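Local coordinates for protein putative acetamidase/formamidase (Yersinia enterocolitica subsp. palearctica serotype O:3, PDB 5UBU) that probably hydrolyses non-peptide carbon-nitrogen bonds in linear amides, at residues 193-198 against 314-319; 187-192 against 208-213; 53-58 against 105-110; 279-284 against 301-306. All coordinates share one frame; numbering follows the deposited sequence.

Contact 1 holds part of a sodium site. Contact 2 is its direct neighbour: the centres are about 16 Å apart, Lys-318 NZ forms a salt bridge of 2.9 Å with Asp-188 OD2, and the chain runs from 187-192 straight into the metal ligands of 193-198. The His-190 side chain is nevertheless about 12 Å from a sodium. Contact 3, on the large mixed sheet, is about 22 Å from contact 1 between centres. Contact 4, on the helices, is about 20 Å from contact 1 between centres and falls within the chain loop that contact 1 closes; like contact 1 it meets the second subunit. Contacts 3 and 4 are the farthest apart, about 31 Å between centres.

Contact 1: 193-198 against 314-319; sequences NMDVPD and MVDPKY. With NA (sodium ion), chain H.
Asn-193, Asp-195 and Asp-316 meet in a buried metal-site contact, where the loop leaving strand 191-193 faces the loop between strands 308-313 and 319-326. The first loop supplies two of the three protein ligands of a sodium ion. Asn-193 gives OD1, 2.2 Å from the metal, and Asp-195 binds through both carboxylate oxygens, OD1 at 2.3 Å and OD2 at 2.7 Å from the sodium. Asp-220 completes the protein part of the site and is shared with a second sodium, held also by His-222 and Glu-236. With CG anti to the backbone N (chi1 -169°), the Asn-193 amide reaches out toward the 314-319 loop. Its oxygen faces the metal while ND2 donates to Leu-185 O, a division of labour that fixes which way round the amide sits. Asp-316 stands behind this first shell. Its side chain meets that of Asn-193 at about a right angle, with Asn-193 ND2 3.0 Å from Asp-316 OD1 but too poorly angled for a hydrogen bond; the amide and carboxylate planes are 41° apart. Its other oxygen, OD2, comes 2.7 Å from Asp-195 OD2. A further link runs through a water that lies 2.9 Å from the sodium and donates to Asp-316 OD1 over 2.8 Å. The backbone of Asp-316 is held in turn by Asn-313 OD1, which accepts from its N, and by Arg-271, which donates to its O. Asp-316 is therefore a second-shell residue: it reaches the metal only through water, which it may help orient.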
# COMPACT_ATOMS: atom_id res chain seq x y z
N ASN B 193 1.46 -18.86 8.08
CA ASN B 193 2.86 -18.56 7.78
C ASN B 193 3.19 -17.12 8.20
O ASN B 193 3.40 -16.23 7.36
CB ASN B 193 3.12 -18.77 6.28
CG ASN B 193 4.59 -18.73 5.92
OD1 ASN B 193 5.45 -18.99 6.75
ND2 ASN B 193 4.88 -18.44 4.66
N MSE B 194 3.26 -16.91 9.51
CA MSE B 194 3.52 -15.60 10.08
C MSE B 194 4.98 -15.21 10.06
O MSE B 194 5.30 -14.03 9.93
CB MSE B 194 3.05 -15.59 11.53
CG MSE B 194 1.55 -15.81 11.64
SE MSE B 194 1.03 -16.01 13.53
CE MSE B 194 1.83 -17.75 13.93
N ASP B 195 5.86 -16.19 10.21
CA ASP B 195 7.30 -15.94 10.23
C ASP B 195 7.66 -14.81 11.22
O ASP B 195 8.30 -13.83 10.85
CB ASP B 195 7.82 -15.62 8.82
CG ASP B 195 7.67 -16.79 7.84
OD1 ASP B 195 7.60 -17.96 8.27
OD2 ASP B 195 7.65 -16.52 6.62
N VAL B 196 7.21 -14.96 12.46
CA VAL B 196 7.50 -14.01 13.53
C VAL B 196 8.57 -14.68 14.40
O VAL B 196 8.28 -15.69 15.05
CB VAL B 196 6.23 -13.69 14.36
CG1 VAL B 196 6.58 -12.85 15.59
CG2 VAL B 196 5.21 -12.97 13.50
N PRO B 197 9.80 -14.14 14.41
CA PRO B 197 10.93 -14.71 15.17
C PRO B 197 10.68 -15.01 16.64
O PRO B 197 11.34 -15.89 17.20
CB PRO B 197 12.01 -13.62 15.08
CG PRO B 197 11.69 -12.88 13.83
CD PRO B 197 10.20 -12.92 13.68
N ASP B 198 9.74 -14.30 17.25
CA ASP B 198 9.41 -14.47 18.67
C ASP B 198 8.66 -15.76 19.03
O ASP B 198 8.62 -16.15 20.20
CB ASP B 198 8.60 -13.27 19.14
CG ASP B 198 9.33 -11.96 18.93
OD1 ASP B 198 10.22 -11.63 19.72
OD2 ASP B 198 8.96 -11.25 17.99
N MSE B 314 7.78 -9.98 5.26
CA MSE B 314 7.32 -8.96 4.33
C MSE B 314 7.52 -9.56 2.96
O MSE B 314 7.79 -8.86 2.00
CB MSE B 314 7.90 -7.60 4.72
CG MSE B 314 9.18 -7.07 4.09
SE MSE B 314 8.79 -5.25 3.46
CE MSE B 314 9.21 -5.59 1.57
N VAL B 315 7.33 -10.87 2.88
CA VAL B 315 7.51 -11.63 1.64
C VAL B 315 6.34 -12.54 1.25
O VAL B 315 6.08 -12.77 0.08
CB VAL B 315 8.81 -12.48 1.72
CG1 VAL B 315 10.01 -11.59 1.99
CG2 VAL B 315 8.73 -13.56 2.79
N ASP B 316 5.62 -13.05 2.25
CA ASP B 316 4.51 -13.97 2.02
C ASP B 316 3.28 -13.25 1.43
O ASP B 316 3.23 -12.02 1.46
CB ASP B 316 4.20 -14.67 3.35
CG ASP B 316 5.42 -15.45 3.90
OD1 ASP B 316 6.12 -16.14 3.10
OD2 ASP B 316 5.65 -15.41 5.12
N PRO B 317 2.29 -14.01 0.90
CA PRO B 317 1.07 -13.40 0.31
C PRO B 317 0.47 -12.27 1.16
O PRO B 317 -0.17 -11.37 0.62
CB PRO B 317 0.12 -14.59 0.20
CG PRO B 317 1.04 -15.73 -0.08
CD PRO B 317 2.27 -15.47 0.75
N LYS B 318 0.66 -12.36 2.47
CA LYS B 318 0.26 -11.34 3.41
C LYS B 318 1.43 -11.13 4.36
O LYS B 318 2.06 -12.10 4.81
CB LYS B 318 -0.98 -11.74 4.20
CG LYS B 318 -2.24 -11.74 3.39
CD LYS B 318 -3.45 -12.01 4.24
CE LYS B 318 -4.71 -11.89 3.40
NZ LYS B 318 -5.95 -12.11 4.19
N TYR B 319 1.72 -9.87 4.65
CA TYR B 319 2.80 -9.55 5.56
C TYR B 319 2.29 -9.70 6.98
O TYR B 319 1.10 -9.62 7.21
CB TYR B 319 3.33 -8.14 5.31
CG TYR B 319 3.60 -7.82 3.86
CD1 TYR B 319 4.30 -8.72 3.05
CD2 TYR B 319 3.23 -6.60 3.31
CE1 TYR B 319 4.57 -8.42 1.73
CE2 TYR B 319 3.50 -6.30 1.99
CZ TYR B 319 4.18 -7.22 1.21
OH TYR B 319 4.45 -6.92 -0.10
NA NA H . 7.65 -19.22 6.39
O HOH W 1 8.28 -17.73 3.97

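Contact 2: 187-192 against 208-213; sequences PDNHGG and PVRAPG
A tight beta hairpin, strands 187-188 and 191-193 joined by a type I turn, is gripped at its tip by Arg-210, which sits in the loop after strand 203-208. The turn runs from Asp-188 to Gly-191 and is closed by backbone bonds in both directions between these two residues. Asp-188 stiffens the corner further, its OD1 accepting from Asn-189 N at 2.7 Å. This leaves the carbonyl of Asn-189 facing the neighbouring loop, where Arg-210 NH2 donates to Asn-189 O at 3.0 Å with an N-H...O angle of 156°. NH1 adds a weak bond to the same oxygen and another weak one to Ser-254 O. The oxygen lies near the guanidinium plane, yet the donor stands well above the carbonyl plane, 61° out of it. Asn-189 also holds the group from a second side. Its CG sits between the backbone N and the carbonyl carbon, and this brings the side-chain amide over one guanidinium face, the two planes stacked 27° apart. OD1 lies above the rim of that face, too poorly angled to accept from NH2. Pro-208 CB lies over the rim of the opposite face. His-190 comes no nearer than its CA, 3.8 Å from Arg-210 NH2. The proline ring also reaches the turn carbonyl itself, Pro-208 CG lying 3.5 Å from Asn-189 O.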
# COMPACT_ATOMS: atom_id res chain seq x y z
N PRO B 187 -0.34 -16.24 5.97
CA PRO B 187 -0.76 -15.99 7.35
C PRO B 187 -2.07 -15.20 7.30
O PRO B 187 -2.29 -14.44 6.34
CB PRO B 187 0.34 -15.10 7.89
CG PRO B 187 0.82 -14.34 6.71
CD PRO B 187 0.64 -15.24 5.52
N ASP B 188 -2.92 -15.36 8.30
CA ASP B 188 -4.20 -14.65 8.31
C ASP B 188 -4.71 -14.62 9.76
O ASP B 188 -3.91 -14.68 10.70
CB ASP B 188 -5.16 -15.37 7.34
CG ASP B 188 -6.23 -14.47 6.77
OD1 ASP B 188 -6.82 -13.64 7.53
OD2 ASP B 188 -6.50 -14.61 5.56
N ASN B 189 -6.02 -14.51 9.96
CA ASN B 189 -6.58 -14.47 11.33
C ASN B 189 -6.60 -15.82 12.06
O ASN B 189 -7.07 -15.91 13.20
CB ASN B 189 -7.98 -13.81 11.34
CG ASN B 189 -9.01 -14.55 10.50
OD1 ASN B 189 -8.93 -15.76 10.29
ND2 ASN B 189 -10.00 -13.82 10.06
N HIS B 190 -6.11 -16.85 11.39
CA HIS B 190 -6.05 -18.21 11.94
C HIS B 190 -4.62 -18.58 12.32
O HIS B 190 -4.38 -19.68 12.82
CB HIS B 190 -6.54 -19.19 10.87
CG HIS B 190 -5.57 -19.39 9.75
ND1 HIS B 190 -5.18 -18.37 8.91
CD2 HIS B 190 -4.93 -20.50 9.31
CE1 HIS B 190 -4.33 -18.83 8.01
NE2 HIS B 190 -4.16 -20.12 8.23
N GLY B 191 -3.69 -17.66 12.10
CA GLY B 191 -2.27 -17.88 12.35
C GLY B 191 -1.66 -18.04 10.96
O GLY B 191 -1.73 -17.12 10.13
N GLY B 192 -1.04 -19.19 10.71
CA GLY B 192 -0.46 -19.47 9.40
C GLY B 192 1.02 -19.16 9.30
O GLY B 192 1.73 -19.17 10.31
N PRO B 208 -7.31 -18.38 17.71
CA PRO B 208 -8.75 -18.48 17.85
C PRO B 208 -9.36 -19.67 17.13
O PRO B 208 -9.20 -19.81 15.93
CB PRO B 208 -9.26 -17.17 17.22
CG PRO B 208 -8.13 -16.63 16.41
CD PRO B 208 -6.95 -17.54 16.56
N VAL B 209 -10.09 -20.49 17.89
CA VAL B 209 -10.75 -21.66 17.33
C VAL B 209 -11.99 -21.26 16.56
O VAL B 209 -12.78 -20.44 17.02
CB VAL B 209 -11.16 -22.65 18.45
CG1 VAL B 209 -11.87 -23.87 17.86
CG2 VAL B 209 -9.95 -23.10 19.24
N ARG B 210 -12.13 -21.82 15.36
CA ARG B 210 -13.30 -21.58 14.50
C ARG B 210 -13.86 -22.89 13.93
O ARG B 210 -14.93 -22.89 13.32
CB ARG B 210 -12.95 -20.61 13.37
CG ARG B 210 -12.55 -19.22 13.85
CD ARG B 210 -12.31 -18.28 12.69
NE ARG B 210 -11.88 -16.95 13.12
CZ ARG B 210 -10.62 -16.57 13.33
NH1 ARG B 210 -10.36 -15.33 13.72
NH2 ARG B 210 -9.61 -17.42 13.17
N ALA B 211 -13.15 -24.00 14.14
CA ALA B 211 -13.57 -25.32 13.67
C ALA B 211 -13.58 -26.28 14.86
O ALA B 211 -12.71 -26.19 15.73
CB ALA B 211 -12.64 -25.83 12.60
N PRO B 212 -14.56 -27.20 14.91
CA PRO B 212 -14.60 -28.13 16.04
C PRO B 212 -13.29 -28.91 16.16
O PRO B 212 -12.78 -29.41 15.16
CB PRO B 212 -15.77 -29.06 15.70
CG PRO B 212 -16.61 -28.31 14.74
CD PRO B 212 -15.67 -27.44 13.96
N GLY B 213 -12.76 -28.99 17.38
CA GLY B 213 -11.52 -29.70 17.66
C GLY B 213 -10.28 -28.84 17.50
O GLY B 213 -9.17 -29.29 17.80

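Contact 3: 53-58 against 105-110; sequences GDRVIV and YIESML
Arg-55 and Glu-107 form a salt bridge near the surface, and the chain approaches it through Gly-53 and Asp-54. Both of these residues make backbone hydrogen bonds with Val-245, on the strand 239-248 that lies between the two segments. Asp-54 turns its carboxylate to the far side, into a salt bridge with Arg-21 and a hydrogen bond from His-26. At Arg-55 the side chain crosses back over the middle strand, touching Thr-242 and Lys-244. A bend at chi3 (68°) turns the guanidinium so that its NE edge meets the acid. Arg-55 NE donates to Glu-107 OE1 at 2.8 Å with an N-H...O angle of 149°, and Arg-55 NH1 donates to Glu-107 OE2 at 3.3 Å; a weak third bond joins NE to OE2. This is the side-on, two-nitrogen grip, with one nitrogen for each oxygen. The guanidinium and carboxylate planes are only 18° apart. Both oxygens lie close to the guanidinium plane and are met on their syn sides, somewhat out of the carboxylate plane. Arg-55 CD also rests 3.3 Å from Glu-107 OE1. Glu-107 reaches over with its chain extended beyond CG, and the two side chains cross at about a right angle. The pair thus bridges two strands, 55-59 and 101-111, that both run antiparallel to 239-248 in the large mixed sheet and never pair with each other. A classic beta bulge sits on the far strand at this point: Glu-107 and Ser-108 both face Thr-242. Beyond Arg-55, residues 56-58 continue the strand between 25-28 and 239-248.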
# COMPACT_ATOMS: atom_id res chain seq x y z
N GLY B 53 -3.56 -29.77 27.67
CA GLY B 53 -2.49 -29.92 28.66
C GLY B 53 -1.44 -30.92 28.21
O GLY B 53 -0.36 -30.93 28.75
N ASP B 54 -1.78 -31.77 27.24
CA ASP B 54 -0.84 -32.76 26.70
C ASP B 54 0.32 -32.13 25.94
O ASP B 54 0.24 -30.99 25.49
CB ASP B 54 -1.55 -33.74 25.74
CG ASP B 54 -2.41 -34.77 26.43
OD1 ASP B 54 -2.43 -34.83 27.68
OD2 ASP B 54 -3.06 -35.55 25.70
N ARG B 55 1.39 -32.90 25.82
CA ARG B 55 2.59 -32.49 25.11
C ARG B 55 2.67 -33.25 23.79
O ARG B 55 2.19 -34.39 23.69
CB ARG B 55 3.84 -32.74 25.96
CG ARG B 55 3.97 -31.75 27.11
CD ARG B 55 4.99 -32.12 28.16
NE ARG B 55 6.34 -32.03 27.59
CZ ARG B 55 7.14 -33.06 27.33
NH1 ARG B 55 8.34 -32.83 26.81
NH2 ARG B 55 6.80 -34.31 27.64
N VAL B 56 3.24 -32.62 22.76
CA VAL B 56 3.40 -33.25 21.46
C VAL B 56 4.82 -32.98 20.97
O VAL B 56 5.28 -31.85 20.98
CB VAL B 56 2.40 -32.71 20.41
CG1 VAL B 56 2.58 -33.44 19.08
CG2 VAL B 56 0.98 -32.88 20.90
N ILE B 57 5.52 -34.05 20.57
CA ILE B 57 6.87 -33.97 20.05
C ILE B 57 6.71 -34.13 18.54
O ILE B 57 6.48 -35.24 18.06
CB ILE B 57 7.77 -35.08 20.63
CG1 ILE B 57 7.79 -35.01 22.16
CG2 ILE B 57 9.18 -34.97 20.04
CD1 ILE B 57 8.60 -36.11 22.83
N VAL B 58 6.85 -33.03 17.82
CA VAL B 58 6.67 -33.03 16.37
C VAL B 58 7.97 -33.12 15.57
O VAL B 58 8.89 -32.33 15.79
CB VAL B 58 5.96 -31.73 15.91
CG1 VAL B 58 5.63 -31.82 14.42
CG2 VAL B 58 4.69 -31.50 16.70
N TYR B 105 2.35 -23.65 23.77
CA TYR B 105 3.61 -23.30 24.41
C TYR B 105 4.73 -24.13 23.82
O TYR B 105 4.69 -25.34 23.89
CB TYR B 105 3.53 -23.49 25.94
CG TYR B 105 4.87 -23.36 26.62
CD1 TYR B 105 5.58 -22.17 26.57
CD2 TYR B 105 5.42 -24.42 27.33
CE1 TYR B 105 6.82 -22.04 27.17
CE2 TYR B 105 6.66 -24.29 27.96
CZ TYR B 105 7.36 -23.10 27.87
OH TYR B 105 8.58 -22.95 28.46
N ILE B 106 5.72 -23.48 23.22
CA ILE B 106 6.85 -24.18 22.62
C ILE B 106 7.90 -24.37 23.71
O ILE B 106 8.40 -23.40 24.28
CB ILE B 106 7.42 -23.41 21.42
CG1 ILE B 106 6.32 -23.15 20.38
CG2 ILE B 106 8.58 -24.19 20.80
CD1 ILE B 106 6.75 -22.27 19.22
N GLU B 107 8.23 -25.63 24.02
CA GLU B 107 9.22 -25.91 25.05
C GLU B 107 10.62 -25.88 24.52
O GLU B 107 11.51 -25.28 25.13
CB GLU B 107 9.01 -27.30 25.67
CG GLU B 107 7.71 -27.51 26.41
CD GLU B 107 7.64 -28.87 27.07
OE1 GLU B 107 6.57 -29.24 27.60
OE2 GLU B 107 8.67 -29.59 27.03
N SER B 108 10.82 -26.56 23.39
CA SER B 108 12.12 -26.68 22.77
C SER B 108 12.06 -27.01 21.29
O SER B 108 11.05 -27.51 20.78
CB SER B 108 12.89 -27.79 23.49
OG SER B 108 12.18 -29.01 23.44
N MSE B 109 13.17 -26.73 20.61
CA MSE B 109 13.31 -26.97 19.18
C MSE B 109 14.74 -27.37 18.92
O MSE B 109 15.66 -26.60 19.19
CB MSE B 109 12.97 -25.71 18.40
CG MSE B 109 11.48 -25.39 18.45
SE MSE B 109 11.11 -23.81 17.35
CE MSE B 109 11.46 -24.59 15.58
N LEU B 110 14.94 -28.58 18.42
CA LEU B 110 16.29 -29.09 18.13
C LEU B 110 16.36 -29.50 16.66
O LEU B 110 15.33 -29.84 16.07
CB LEU B 110 16.61 -30.30 19.01
CG LEU B 110 16.53 -30.10 20.53
CD1 LEU B 110 16.72 -31.41 21.26
CD2 LEU B 110 17.52 -29.04 20.99

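Contact 4: 279-284 against 301-306; sequences IAYRDL and MLLSQC
Leu-303 is the centre of this buried contact between helices 273-291 and 296-306, which follow one another through a short linker and pack across one another. Its isobutyl group enters between Tyr-281 and Leu-284, one turn apart on the longer helix. CD1 does most of the touching: it lies 4.0 Å from Tyr-281 CD1 and 3.9 Å from Leu-284 CD2. The second methyl also reaches the leucine, Leu-303 CD2 being 4.0 Å from Leu-284 CD2. Ile-285 and Leu-288 of the same long helix touch Leu-303 as well, so that helix meets it with four side chains. Tyr-281 offers the edge of its ring rather than a face; Leu-303 CD1 lies near the ring plane, and Leu-303 CB comes within 4.1 Å of Tyr-281 CE1. The two side chains slide past each other in opposite directions, which carries the phenol on beyond the leucine. There Tyr-281 OH hydrogen-bonds to the carbonyl of Asp-227 of the second subunit. A chi1 of -178° sets the branch of Leu-284 trans to its amide nitrogen; the side chain crosses Leu-303 at a slant and rests on Ile-264 and Ser-266 of strand 263-270. Ala-323 and Leu-325 of strand 319-326 add to the apolar surroundings, linking the helix pair to the large sheet. Since the closest approaches between the two segments are all carbon to carbon, the helices are joined here by hydrophobic burial and dispersion, while the one polar group of the trio is satisfied across the subunit boundary.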
# COMPACT_ATOMS: atom_id res chain seq x y z
N ILE B 279 -3.92 -3.41 12.28
CA ILE B 279 -4.60 -4.59 12.83
C ILE B 279 -3.98 -5.01 14.16
O ILE B 279 -4.69 -5.23 15.14
CB ILE B 279 -4.53 -5.75 11.82
CG1 ILE B 279 -5.47 -5.48 10.65
CG2 ILE B 279 -4.96 -7.06 12.47
CD1 ILE B 279 -5.28 -6.41 9.47
N ALA B 280 -2.64 -5.09 14.19
CA ALA B 280 -1.91 -5.49 15.39
C ALA B 280 -2.11 -4.49 16.51
O ALA B 280 -2.52 -4.87 17.63
CB ALA B 280 -0.43 -5.65 15.08
N TYR B 281 -1.81 -3.22 16.24
CA TYR B 281 -1.98 -2.21 17.27
C TYR B 281 -3.41 -2.10 17.78
O TYR B 281 -3.62 -1.99 18.98
CB TYR B 281 -1.46 -0.83 16.88
CG TYR B 281 -0.03 -0.56 17.31
CD1 TYR B 281 0.29 -0.54 18.67
CD2 TYR B 281 0.96 -0.22 16.40
CE1 TYR B 281 1.57 -0.27 19.11
CE2 TYR B 281 2.24 0.09 16.83
CZ TYR B 281 2.54 0.05 18.19
OH TYR B 281 3.81 0.33 18.63
N ARG B 282 -4.39 -2.14 16.88
CA ARG B 282 -5.79 -2.02 17.31
C ARG B 282 -6.19 -3.21 18.19
O ARG B 282 -6.90 -3.05 19.19
CB ARG B 282 -6.75 -1.89 16.15
CG ARG B 282 -8.10 -1.39 16.63
CD ARG B 282 -9.12 -1.22 15.55
NE ARG B 282 -9.63 -2.50 15.05
CZ ARG B 282 -10.61 -2.62 14.17
NH1 ARG B 282 -10.97 -3.84 13.77
NH2 ARG B 282 -11.23 -1.55 13.68
N ASP B 283 -5.73 -4.40 17.80
CA ASP B 283 -6.04 -5.61 18.57
C ASP B 283 -5.43 -5.51 19.95
O ASP B 283 -6.05 -5.91 20.93
CB ASP B 283 -5.51 -6.87 17.90
CG ASP B 283 -5.96 -8.12 18.63
OD1 ASP B 283 -7.17 -8.41 18.60
OD2 ASP B 283 -5.10 -8.84 19.20
N LEU B 284 -4.20 -4.99 20.02
CA LEU B 284 -3.51 -4.83 21.30
C LEU B 284 -4.32 -3.89 22.20
O LEU B 284 -4.55 -4.19 23.37
CB LEU B 284 -2.09 -4.30 21.10
CG LEU B 284 -1.22 -4.12 22.34
CD1 LEU B 284 -1.14 -5.41 23.13
CD2 LEU B 284 0.16 -3.65 21.94
N MSE B 301 -2.93 6.40 23.29
CA MSE B 301 -1.91 7.43 23.48
C MSE B 301 -0.72 6.89 24.21
O MSE B 301 0.39 7.35 23.96
CB MSE B 301 -2.50 8.63 24.20
CG MSE B 301 -3.55 9.31 23.34
SE MSE B 301 -4.37 10.82 24.31
CE MSE B 301 -2.92 12.15 24.33
N LEU B 302 -0.92 5.92 25.10
CA LEU B 302 0.21 5.34 25.84
C LEU B 302 1.09 4.51 24.91
O LEU B 302 2.32 4.56 25.01
CB LEU B 302 -0.27 4.47 27.02
CG LEU B 302 0.84 3.85 27.87
CD1 LEU B 302 1.65 4.93 28.58
CD2 LEU B 302 0.29 2.87 28.89
N LEU B 303 0.46 3.73 24.02
CA LEU B 303 1.20 2.91 23.05
C LEU B 303 1.96 3.76 22.06
O LEU B 303 2.89 3.28 21.42
CB LEU B 303 0.28 1.95 22.30
CG LEU B 303 -0.23 0.77 23.12
CD1 LEU B 303 -1.23 -0.03 22.31
CD2 LEU B 303 0.94 -0.11 23.55
N SER B 304 1.56 5.02 21.94
CA SER B 304 2.25 5.95 21.07
C SER B 304 3.58 6.36 21.74
O SER B 304 4.40 7.05 21.14
CB SER B 304 1.37 7.18 20.82
OG SER B 304 1.91 8.00 19.80
N GLN B 305 3.78 5.91 22.99
CA GLN B 305 5.00 6.19 23.76
C GLN B 305 5.79 4.92 24.13
O GLN B 305 7.01 4.98 24.29
CB GLN B 305 4.63 6.90 25.09
CG GLN B 305 3.55 7.97 25.01
CD GLN B 305 3.81 9.03 23.97
OE1 GLN B 305 4.96 9.36 23.68
NE2 GLN B 305 2.74 9.60 23.43
N CYS B 306 5.09 3.78 24.25
CA CYS B 306 5.71 2.51 24.69
C CYS B 306 5.56 1.31 23.78
O CYS B 306 6.17 0.27 24.03
CB CYS B 306 5.06 2.10 26.01
SG CYS B 306 5.13 3.40 27.21